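Alcohol dehydrogenase (Escherichia coli, PDB 5VM2) is probably a zinc-family dehydrogenase that oxidises an alcohol with NAD or NADP as acceptor, its specificity unknown and its role linked to membrane biogenesis. Local coordinates at residues G64-G69 against L150-A155. Sequence-based numbering, arbitrary orientation.
Sequences GHECAG and LVEPAA. With MG (magnesium ion), chain C.
Glu152 meets His65 and Glu66 around a magnesium ion. Its CB lies 4.0 Å from Glu66 CB, and the two side chains cross at about a right angle. CG stands anti to the backbone N (chi1 -159°) and passes His65 CD2 only loosely. The chain then bends at chi2 (-86°), which swings the carboxylate up to the metal, and CD arrives in the plane of the imidazole at its edge. Of the two oxygens, OE1 lies 2.0 Å from the magnesium ion and OE2 3.2 Å from it; Glu152 is therefore a monodentate ligand. OE2 sits 3.1 Å from His65 CD2, near the ring plane, and hydrogen-bonds to Tyr293.

A His-Glu pair leading into strand 67-74 and a Glu from helix 145-163 are consistent with the catalytic metal site of zinc-containing alcohol dehydrogenases of the sorbitol dehydrogenase type, modelled here with magnesium; the four-cysteine zinc site is separate.

His65 NE2 binds the magnesium ion at 2.4 Å, and a weak hydrogen bond from ND1 to Asp42 links its other nitrogen to a second shell. The positions of Glu152 CD and OE2 make this an edge approach, with the carboxylate plane turned 71° from that of the ring. Glu66 CG lies over one face of the same ring, toward its rim. Beyond CG the Glu66 chain is extended and delivers OE1 to the ion at 2.3 Å, leaving OE2 for a salt bridge with Lys340. Glu66 OE1 also touches Pro153 CD, so the proline ring flanks this carboxylate. The two ligand oxygens, Glu66 OE1 and Glu152 OE1, are 3.3 Å apart, a closeness the shared cation would offset, and a water oxygen 1.9 Å from the magnesium ion completes the four ligands found here.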
loop_
_atom_site.group_PDB
_atom_site.type_symbol
_atom_site.label_atom_id
_atom_site.label_comp_id
_atom_site.label_asym_id
_atom_site.label_seq_id
_atom_site.Cartn_x
_atom_site.Cartn_y
_atom_site.Cartn_z
ATOM N N GLY A 64 10.841 -4.928 3.019
ATOM C CA GLY A 64 9.758 -5.538 2.280
ATOM C C GLY A 64 8.588 -5.926 3.156
ATOM O O GLY A 64 8.768 -6.527 4.221
ATOM N N HIS A 65 7.376 -5.587 2.717
ATOM C CA HIS A 65 6.173 -5.974 3.449
ATOM C C HIS A 65 5.038 -6.472 2.568
ATOM O O HIS A 65 4.173 -7.195 3.073
ATOM C CB HIS A 65 5.670 -4.810 4.314
ATOM C CG HIS A 65 5.184 -3.626 3.535
ATOM N ND1 HIS A 65 6.014 -2.596 3.148
ATOM C CD2 HIS A 65 3.947 -3.298 3.091
ATOM C CE1 HIS A 65 5.313 -1.690 2.491
ATOM N NE2 HIS A 65 4.055 -2.090 2.443
ATOM N N GLU A 66 4.999 -6.125 1.283
ATOM C CA GLU A 66 4.016 -6.666 0.353
ATOM C C GLU A 66 4.594 -7.929 -0.274
ATOM O O GLU A 66 5.620 -7.864 -0.955
ATOM C CB GLU A 66 3.674 -5.637 -0.728
ATOM C CG GLU A 66 3.892 -4.189 -0.308
ATOM C CD GLU A 66 3.658 -3.194 -1.440
ATOM O OE1 GLU A 66 3.146 -2.089 -1.171
ATOM O OE2 GLU A 66 3.992 -3.507 -2.604
ATOM N N CYS A 67 3.954 -9.075 -0.044
ATOM C CA CYS A 67 4.495 -10.310 -0.597
ATOM C C CYS A 67 3.419 -11.387 -0.665
ATOM O O CYS A 67 2.331 -11.258 -0.098
ATOM C CB CYS A 67 5.702 -10.801 0.211
ATOM S SG CYS A 67 5.315 -11.273 1.897
ATOM N N ALA A 68 3.753 -12.455 -1.386
ATOM C CA ALA A 68 2.887 -13.609 -1.567
ATOM C C ALA A 68 3.760 -14.788 -1.972
ATOM O O ALA A 68 4.916 -14.618 -2.367
ATOM C CB ALA A 68 1.802 -13.349 -2.618
ATOM N N GLY A 69 3.197 -15.986 -1.865
ATOM C CA GLY A 69 3.952 -17.178 -2.190
ATOM C C GLY A 69 3.169 -18.454 -1.988
ATOM O O GLY A 69 1.937 -18.445 -2.038
ATOM N N LEU A 150 0.261 -7.609 -4.706
ATOM C CA LEU A 150 -0.266 -6.256 -4.806
ATOM C C LEU A 150 -1.610 -6.082 -4.115
ATOM O O LEU A 150 -2.114 -4.956 -4.061
ATOM C CB LEU A 150 -0.381 -5.856 -6.276
ATOM C CG LEU A 150 0.897 -6.158 -7.054
ATOM C CD1 LEU A 150 0.586 -6.390 -8.519
ATOM C CD2 LEU A 150 1.905 -5.033 -6.870
ATOM N N VAL A 151 -2.135 -7.123 -3.467
ATOM C CA VAL A 151 -3.313 -6.937 -2.626
ATOM C C VAL A 151 -3.023 -5.931 -1.518
ATOM O O VAL A 151 -3.891 -5.135 -1.140
ATOM C CB VAL A 151 -3.785 -8.287 -2.056
ATOM C CG1 VAL A 151 -4.789 -8.066 -0.918
ATOM C CG2 VAL A 151 -4.389 -9.149 -3.164
ATOM N N GLU A 152 -1.790 -5.930 -1.000
ATOM C CA GLU A 152 -1.467 -5.044 0.120
ATOM C C GLU A 152 -1.655 -3.569 -0.223
ATOM O O GLU A 152 -2.408 -2.882 0.490
ATOM C CB GLU A 152 -0.055 -5.353 0.631
ATOM C CG GLU A 152 0.213 -4.878 2.052
ATOM C CD GLU A 152 0.678 -3.433 2.118
ATOM O OE1 GLU A 152 0.875 -2.816 1.047
ATOM O OE2 GLU A 152 0.852 -2.917 3.243
ATOM N N PRO A 153 -1.021 -3.012 -1.263
ATOM C CA PRO A 153 -1.310 -1.608 -1.585
ATOM C C PRO A 153 -2.736 -1.396 -2.060
ATOM O O PRO A 153 -3.314 -0.335 -1.793
ATOM C CB PRO A 153 -0.287 -1.268 -2.679
ATOM C CG PRO A 153 0.064 -2.593 -3.296
ATOM C CD PRO A 153 0.020 -3.567 -2.153
ATOM N N ALA A 154 -3.330 -2.375 -2.748
ATOM C CA ALA A 154 -4.739 -2.253 -3.108
ATOM C C ALA A 154 -5.614 -2.170 -1.862
ATOM O O ALA A 154 -6.602 -1.426 -1.834
ATOM C CB ALA A 154 -5.163 -3.428 -3.988
ATOM N N ALA A 155 -5.255 -2.920 -0.819
ATOM C CA ALA A 155 -5.988 -2.851 0.440
ATOM C C ALA A 155 -5.887 -1.472 1.075
ATOM O O ALA A 155 -6.831 -1.026 1.743
ATOM C CB ALA A 155 -5.468 -3.918 1.405
HETATM MG MG MG C . 2.401 -1.495 0.878
HETATM O O HOH W 1 1.635 0.249 0.764
#